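Local structure of lysozyme inhibitor LprI-like N-terminal domain-containing protein (Burkholderia thailandensis, 6AR7) at residues 28-31 and 32-36; 44-47 and 48-52. The protein is of unknown function but is probably an exported helical protein, possibly related to the lysozyme inhibitor LprI. All blocks are in the same frame, centred on the assembly; numbering follows the deposited sequence. Where two conformers were deposited one is given.

Contacts 1 and 2 each join consecutive turns of one helix, on two helices that follow one another in a mostly helical chain without strands: residues 28-36 form most of the short helix 25-34 and its exit, and residues 44-52 lie near the start of the long helix 42-70. Their centres are about 9 Å apart. A disulfide joins them, with Cys33 SG 2.1 Å from Cys48 SG, and Leu34 O probably accepts a hydrogen bond from Gln45 NE2 at 3.0 Å. Packing completes the seam: Leu34 CD2 lies 3.5 Å from Cys48 CB, and Met30 SE 3.6 Å from Ala52 CB. The short helix is thereby fastened along the outside of the long one.

Contact 1 of 2, residues 28-31 and 32-36; sequences VAMR and QCLAR
Gln32 lies back along the preceding turn of helix 25-34, its side chain beside that of Val28 and pointing the same way. With CG anti to the carbonyl carbon (chi1 -65°) and the chain extended beyond it, the amide is carried toward the start of the helix, and Gln32 CD comes 4.2 Å from Val28 CG1. The touch is between a methyl and the carbon of the amide group. In the backbone, Gln32 N donates to Val28 O at 3.1 Å, a nearly straight i to i+4 bond.

Two residues on, and on another face of the helix, Met30, a selenomethionine, and Leu34 repeat the side-by-side pattern with apolar groups. The selenoether chain is bent at its last torsion, and Met30 CE reaches Leu34 CD1 at 4.1 Å, while Leu34 CG lies 3.2 Å from Met30 O. Between their backbones, Leu34 N bonds to Met30 O at 2.8 Å. Both side chains face helix 42-70.

Arg31 enters through its carbonyl: Ala35 N reaches Arg31 O in a weak bond of 3.4 Å, bent to 135°. Three good backbone bonds are thus followed by a weak one, while the side chains divide the surface between an exposed polar flank at Gln32 and Arg31 and an apolar one at Met30 and Leu34 that meets the long helix.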
loop_
_atom_site.group_PDB
_atom_site.type_symbol
_atom_site.label_atom_id
_atom_site.label_comp_id
_atom_site.label_asym_id
_atom_site.label_seq_id
_atom_site.Cartn_x
_atom_site.Cartn_y
_atom_site.Cartn_z
ATOM N N VAL A 28 -12.492 14.077 3.864
ATOM C CA VAL A 28 -13.513 14.926 4.482
ATOM C C VAL A 28 -14.879 14.245 4.397
ATOM O O VAL A 28 -15.640 14.215 5.374
ATOM C CB VAL A 28 -13.524 16.322 3.823
ATOM C CG1 VAL A 28 -14.717 17.167 4.289
ATOM C CG2 VAL A 28 -12.207 17.059 4.110
ATOM N N ALA A 29 -15.203 13.684 3.228
ATOM C CA ALA A 29 -16.503 13.034 3.041
ATOM C C ALA A 29 -16.642 11.787 3.915
ATOM O O ALA A 29 -17.711 11.537 4.485
ATOM C CB ALA A 29 -16.694 12.687 1.563
HETATM N N MSE A 30 -15.584 10.989 4.026
HETATM C CA MSE A 30 -15.660 9.807 4.878
HETATM C C MSE A 30 -15.956 10.188 6.328
HETATM O O MSE A 30 -16.765 9.551 7.000
HETATM C CB MSE A 30 -14.369 9.012 4.821
HETATM C CG MSE A 30 -14.460 7.698 5.559
HETATM SE SE MSE A 30 -12.705 6.848 5.565
HETATM C CE MSE A 30 -11.933 7.755 7.112
ATOM N N ARG A 31 -15.297 11.257 6.781
ATOM C CA ARG A 31 -15.527 11.797 8.119
ATOM C C ARG A 31 -16.994 12.169 8.319
ATOM O O ARG A 31 -17.615 11.805 9.323
ATOM C CB ARG A 31 -14.613 13.010 8.306
ATOM C CG ARG A 31 -14.212 13.331 9.706
ATOM C CD ARG A 31 -13.027 14.307 9.696
ATOM N NE ARG A 31 -11.785 13.658 9.253
ATOM C CZ ARG A 31 -10.644 14.296 8.994
ATOM N NH1 ARG A 31 -10.565 15.611 9.135
ATOM N NH2 ARG A 31 -9.578 13.619 8.593
ATOM N N GLN A 32 -17.560 12.915 7.370
ATOM C CA GLN A 32 -18.978 13.232 7.428
ATOM C C GLN A 32 -19.822 11.961 7.342
ATOM O O GLN A 32 -20.816 11.821 8.052
ATOM C CB GLN A 32 -19.325 14.196 6.296
ATOM C CG GLN A 32 -18.647 15.531 6.458
ATOM C CD GLN A 32 -18.705 16.375 5.215
ATOM O OE1 GLN A 32 -18.714 15.865 4.099
ATOM N NE2 GLN A 32 -18.741 17.679 5.399
ATOM N N CYS A 33 -19.416 11.009 6.504
ATOM C CA CYS A 33 -20.176 9.768 6.379
ATOM C C CYS A 33 -20.214 9.005 7.706
ATOM O O CYS A 33 -21.284 8.567 8.148
ATOM C CB CYS A 33 -19.563 8.906 5.274
ATOM S SG CYS A 33 -20.404 7.339 4.925
ATOM N N LEU A 34 -19.057 8.873 8.380
ATOM C CA LEU A 34 -18.996 8.127 9.646
ATOM C C LEU A 34 -19.851 8.763 10.725
ATOM O O LEU A 34 -20.166 8.095 11.720
ATOM C CB LEU A 34 -17.547 8.015 10.173
ATOM C CG LEU A 34 -16.595 7.248 9.259
ATOM C CD1 LEU A 34 -15.108 7.434 9.669
ATOM C CD2 LEU A 34 -16.991 5.795 9.242
ATOM N N ALA A 35 -20.202 10.040 10.574
ATOM C CA ALA A 35 -21.102 10.716 11.497
ATOM C C ALA A 35 -22.578 10.586 11.114
ATOM O O ALA A 35 -23.428 11.098 11.839
ATOM C CB ALA A 35 -20.739 12.206 11.585
ATOM N N ARG A 36 -22.914 9.915 10.014
ATOM C CA ARG A 36 -24.312 9.845 9.590
ATOM C C ARG A 36 -25.148 8.991 10.526
ATOM O O ARG A 36 -24.744 7.896 10.915
ATOM C CB ARG A 36 -24.436 9.262 8.186
ATOM C CG ARG A 36 -24.068 10.222 7.096
ATOM C CD ARG A 36 -23.958 9.522 5.733
ATOM N NE ARG A 36 -25.178 8.816 5.353
ATOM C CZ ARG A 36 -25.395 8.364 4.126
ATOM N NH1 ARG A 36 -24.470 8.581 3.189
ATOM N NH2 ARG A 36 -26.520 7.724 3.828
#

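Contact 2 of 2, residues 44-47 and 48-52; sequences GQIQ and CMDEA
CG of Gln47 stands anti to the backbone N (chi1 -170°), whereas in Glu51 CG is anti to the carbonyl carbon (chi1 -78°); these torsions bring the extended Gln47 chain and the Glu51 carboxylate together one turn apart. Gln47 NE2 donates a weak hydrogen bond to Glu51 OE2 at 3.1 Å, its N-H bent to 132°, and the amide and carboxylate planes are turned 73° from each other. The stronger partner of Glu51 OE2 is Arg39, in a salt bridge, so the amide adds a second donor to an oxygen that is already engaged.

On another flank, Ile46 and Asp50 run alongside each other; in the conformer given, one of two deposited, Ile46 CG2 lies 3.6 Å from Asp50 OD2, and OD1 is paired with Arg117 of helix 107-136 and with Arg53. Cys48 turns a third way: its SG lies 3.5 Å from Gly44 O and continues into the disulfide with Cys33.

Regular backbone bonds carry these groups, among them Asp50 N to Ile46 O at 2.8 Å. Such i to i+4 pairing is that of an alpha-helix, here the opening turns of helix 42-70, wedged between helix 25-34 and helix 107-136 in this helical protein, whose sequence family is that of LprI.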
loop_
_atom_site.group_PDB
_atom_site.type_symbol
_atom_site.label_atom_id
_atom_site.label_comp_id
_atom_site.label_asym_id
_atom_site.label_seq_id
_atom_site.Cartn_x
_atom_site.Cartn_y
_atom_site.Cartn_z
ATOM N N GLY A 44 -22.367 0.040 8.909
ATOM C CA GLY A 44 -22.388 1.377 8.333
ATOM C C GLY A 44 -21.023 2.052 8.365
ATOM O O GLY A 44 -20.646 2.746 7.418
ATOM N N GLN A 45 -20.270 1.874 9.458
ATOM C CA GLN A 45 -18.929 2.447 9.507
ATOM C C GLN A 45 -18.061 1.838 8.414
ATOM O O GLN A 45 -17.345 2.550 7.697
ATOM C CB GLN A 45 -18.308 2.217 10.891
ATOM C CG GLN A 45 -19.076 2.860 12.050
ATOM C CD GLN A 45 -18.847 4.350 12.169
ATOM O OE1 GLN A 45 -17.782 4.798 12.618
ATOM N NE2 GLN A 45 -19.849 5.140 11.749
ATOM N N ILE A 46 -18.134 0.514 8.272
ATOM C CA ILE A 46 -17.334 -0.202 7.286
ATOM C C ILE A 46 -17.751 0.204 5.882
ATOM O O ILE A 46 -16.913 0.326 4.976
ATOM C CB ILE A 46 -17.459 -1.724 7.528
ATOM C CG1 ILE A 46 -16.734 -2.088 8.830
ATOM C CG2 ILE A 46 -16.885 -2.535 6.353
ATOM C CD1 ILE A 46 -16.895 -3.531 9.263
ATOM N N GLN A 47 -19.049 0.440 5.685
ATOM C CA GLN A 47 -19.505 0.897 4.380
ATOM C C GLN A 47 -18.947 2.280 4.056
ATOM O O GLN A 47 -18.584 2.548 2.908
ATOM C CB GLN A 47 -21.033 0.906 4.310
ATOM C CG GLN A 47 -21.549 1.131 2.898
ATOM C CD GLN A 47 -23.062 1.264 2.834
ATOM O OE1 GLN A 47 -23.777 0.888 3.763
ATOM N NE2 GLN A 47 -23.556 1.807 1.730
ATOM N N CYS A 48 -18.900 3.185 5.036
ATOM C CA CYS A 48 -18.262 4.475 4.768
ATOM C C CYS A 48 -16.820 4.275 4.313
ATOM O O CYS A 48 -16.367 4.913 3.354
ATOM C CB CYS A 48 -18.296 5.364 5.996
ATOM S SG CYS A 48 -19.908 6.019 6.490
HETATM N N MSE A 49 -16.097 3.367 4.968
HETATM C CA MSE A 49 -14.695 3.158 4.636
HETATM C C MSE A 49 -14.570 2.519 3.278
HETATM O O MSE A 49 -13.676 2.876 2.512
HETATM C CB MSE A 49 -14.013 2.298 5.713
HETATM C CG MSE A 49 -14.147 2.932 7.072
HETATM SE SE MSE A 49 -13.701 1.686 8.573
HETATM C CE MSE A 49 -11.849 1.610 8.027
ATOM N N ASP A 50 -15.472 1.577 2.975
ATOM C CA ASP A 50 -15.443 0.948 1.661
ATOM C C ASP A 50 -15.748 1.964 0.556
ATOM O O ASP A 50 -15.150 1.906 -0.525
ATOM C CB ASP A 50 -16.422 -0.232 1.614
ATOM C CG ASP A 50 -15.929 -1.451 2.415
ATOM O OD1 ASP A 50 -14.713 -1.555 2.691
ATOM O OD2 ASP A 50 -16.765 -2.309 2.764
ATOM N N GLU A 51 -16.663 2.901 0.807
ATOM C CA GLU A 51 -16.945 3.938 -0.189
ATOM C C GLU A 51 -15.731 4.847 -0.387
ATOM O O GLU A 51 -15.409 5.232 -1.517
ATOM C CB GLU A 51 -18.172 4.751 0.238
ATOM C CG GLU A 51 -19.500 4.028 -0.025
ATOM C CD GLU A 51 -20.650 4.568 0.803
ATOM O OE1 GLU A 51 -20.426 5.497 1.605
ATOM O OE2 GLU A 51 -21.785 4.051 0.657
ATOM N N ALA A 52 -15.037 5.184 0.705
ATOM C CA ALA A 52 -13.815 5.978 0.604
ATOM C C ALA A 52 -12.753 5.232 -0.190
ATOM O O ALA A 52 -12.057 5.816 -1.033
ATOM C CB ALA A 52 -13.310 6.316 2.013
#